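Local coordinates for beta-lactamase/D-alanine Carboxypeptidase (Yersinia pestis, PDB 3RJU), which probably acts as a serine beta-lactamase or D-alanyl-D-alanine carboxypeptidase of the penicillin-binding protein family, at residues L66-M72 / G284-V288. Sequence-based numbering, arbitrary orientation.
Sequences LMTSEIM and GLGWV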
loop_
_atom_site.group_PDB
_atom_site.type_symbol
_atom_site.label_atom_id
_atom_site.label_comp_id
_atom_site.label_asym_id
_atom_site.label_seq_id
_atom_site.Cartn_x
_atom_site.Cartn_y
_atom_site.Cartn_z
ATOM N N LEU A 66 3.016 -1.263 1.680
ATOM C CA LEU A 66 4.366 -1.086 1.102
ATOM C C LEU A 66 5.291 -0.359 2.065
ATOM O O LEU A 66 6.494 -0.620 2.116
ATOM C CB LEU A 66 4.302 -0.316 -0.222
ATOM C CG LEU A 66 3.366 -0.903 -1.293
ATOM C CD1 LEU A 66 3.481 -0.058 -2.567
ATOM C CD2 LEU A 66 3.721 -2.367 -1.545
HETATM N N MSE A 67 4.728 0.566 2.831
HETATM C CA MSE A 67 5.518 1.272 3.839
HETATM C C MSE A 67 5.819 0.383 5.054
HETATM O O MSE A 67 6.898 0.464 5.628
HETATM C CB MSE A 67 4.819 2.576 4.246
HETATM C CG MSE A 67 4.711 3.541 3.065
HETATM SE SE MSE A 67 3.930 5.240 3.477
HETATM C CE MSE A 67 3.728 5.912 1.637
ATOM N N THR A 68 4.869 -0.450 5.458
ATOM C CA THR A 68 5.140 -1.407 6.534
ATOM C C THR A 68 6.282 -2.326 6.128
ATOM O O THR A 68 7.217 -2.537 6.895
ATOM C CB THR A 68 3.904 -2.239 6.852
ATOM O OG1 THR A 68 2.778 -1.348 6.949
ATOM C CG2 THR A 68 4.084 -2.998 8.167
ATOM N N SER A 69 6.226 -2.867 4.915
ATOM C CA SER A 69 7.340 -3.700 4.440
ATOM C C SER A 69 8.643 -2.918 4.297
ATOM O O SER A 69 9.729 -3.449 4.573
ATOM C CB SER A 69 6.966 -4.428 3.145
ATOM O OG SER A 69 6.147 -5.546 3.473
ATOM N N GLU A 70 8.546 -1.651 3.887
ATOM C CA GLU A 70 9.730 -0.793 3.822
ATOM C C GLU A 70 10.409 -0.694 5.191
ATOM O O GLU A 70 11.625 -0.855 5.318
ATOM C CB GLU A 70 9.369 0.626 3.344
ATOM C CG GLU A 70 10.572 1.590 3.453
ATOM C CD GLU A 70 10.374 2.943 2.816
ATOM O OE1 GLU A 70 9.250 3.266 2.484
ATOM O OE2 GLU A 70 11.369 3.708 2.688
ATOM N N ILE A 71 9.614 -0.416 6.215
ATOM C CA ILE A 71 10.125 -0.344 7.577
ATOM C C ILE A 71 10.733 -1.671 8.023
ATOM O O ILE A 71 11.815 -1.684 8.624
ATOM C CB ILE A 71 9.043 0.167 8.550
ATOM C CG1 ILE A 71 8.734 1.633 8.218
ATOM C CG2 ILE A 71 9.487 0.018 10.021
ATOM C CD1 ILE A 71 7.518 2.183 8.928
HETATM N N MSE A 72 10.066 -2.783 7.727
HETATM C CA MSE A 72 10.631 -4.089 8.053
HETATM C C MSE A 72 12.001 -4.274 7.384
HETATM O O MSE A 72 12.967 -4.693 8.019
HETATM C CB MSE A 72 9.691 -5.215 7.634
HETATM C CG MSE A 72 10.227 -6.604 7.973
HETATM SE SE MSE A 72 9.103 -8.012 7.227
HETATM C CE MSE A 72 9.339 -7.577 5.337
ATOM N N GLY A 284 5.747 -10.226 -3.481
ATOM C CA GLY A 284 6.851 -9.718 -2.697
ATOM C C GLY A 284 6.386 -9.313 -1.311
ATOM O O GLY A 284 5.441 -9.890 -0.740
ATOM N N LEU A 285 7.048 -8.300 -0.775
ATOM C CA LEU A 285 6.754 -7.771 0.538
ATOM C C LEU A 285 5.706 -6.684 0.315
ATOM O O LEU A 285 6.029 -5.493 0.161
ATOM C CB LEU A 285 8.036 -7.203 1.161
ATOM C CG LEU A 285 9.210 -8.217 1.169
ATOM C CD1 LEU A 285 10.496 -7.590 1.703
ATOM C CD2 LEU A 285 8.866 -9.540 1.927
ATOM N N GLY A 286 4.451 -7.116 0.233
ATOM C CA GLY A 286 3.353 -6.233 -0.127
ATOM C C GLY A 286 3.253 -6.038 -1.632
ATOM O O GLY A 286 2.174 -6.165 -2.204
ATOM N N TRP A 287 4.367 -5.684 -2.268
ATOM C CA TRP A 287 4.417 -5.538 -3.720
ATOM C C TRP A 287 3.919 -6.802 -4.402
ATOM O O TRP A 287 4.154 -7.920 -3.925
ATOM C CB TRP A 287 5.858 -5.286 -4.175
ATOM C CG TRP A 287 6.381 -3.966 -3.753
ATOM C CD1 TRP A 287 7.173 -3.686 -2.653
ATOM C CD2 TRP A 287 6.166 -2.714 -4.421
ATOM N NE1 TRP A 287 7.440 -2.325 -2.607
ATOM C CE2 TRP A 287 6.835 -1.717 -3.677
ATOM C CE3 TRP A 287 5.447 -2.336 -5.571
ATOM C CZ2 TRP A 287 6.836 -0.374 -4.063
ATOM C CZ3 TRP A 287 5.451 -1.006 -5.945
ATOM C CH2 TRP A 287 6.138 -0.040 -5.193
ATOM N N VAL A 288 3.260 -6.609 -5.539
ATOM C CA VAL A 288 2.794 -7.693 -6.374
ATOM C C VAL A 288 3.390 -7.508 -7.757
ATOM O O VAL A 288 3.345 -6.399 -8.308
ATOM C CB VAL A 288 1.255 -7.692 -6.468
ATOM C CG1 VAL A 288 0.747 -8.705 -7.545
ATOM C CG2 VAL A 288 0.650 -8.001 -5.099
HETATM O O HOH W 1 8.317 -0.913 -0.183
#
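L66 keeps CG anti to its own carbonyl carbon (chi1 -55°). Its chi2 of -177° puts CD1 anti to CA, with CD2 branching off beside it, and both methyls reach the indole of W287. L66 CD2 sits over one face, 3.6 Å from the centroid of the W287 five-membered ring and almost on its normal, a CH-pi contact. L66 CD1 meets the six-membered ring, 3.7 Å from W287 CZ2. The two side chains cross at about a right angle. L66 CD2 also lies 3.5 Å from W287 N, so it packs against the loop backbone as well. One water ties the same two residues: it donates to L66 O (2.9 Å) and accepts from W287 NE1 (2.9 Å). F243 meets the indole edge-to-face.

S69 CB packs 3.3 Å from L285 O, while its OG is hydrogen-bonded to Y164. One turn on, M72, a selenomethionine, bends at chi3 (62°), and its CE reaches L285 CD1 at 3.8 Å. L285 centres an inverse gamma turn.

The contact is buried. It packs helix 64-77 on the loop joining strands 282-284 and 288-290 of the large antiparallel sheet. L66 also touches a probable SxxK motif at the helix start, as in serine beta-lactamases and penicillin-binding proteins.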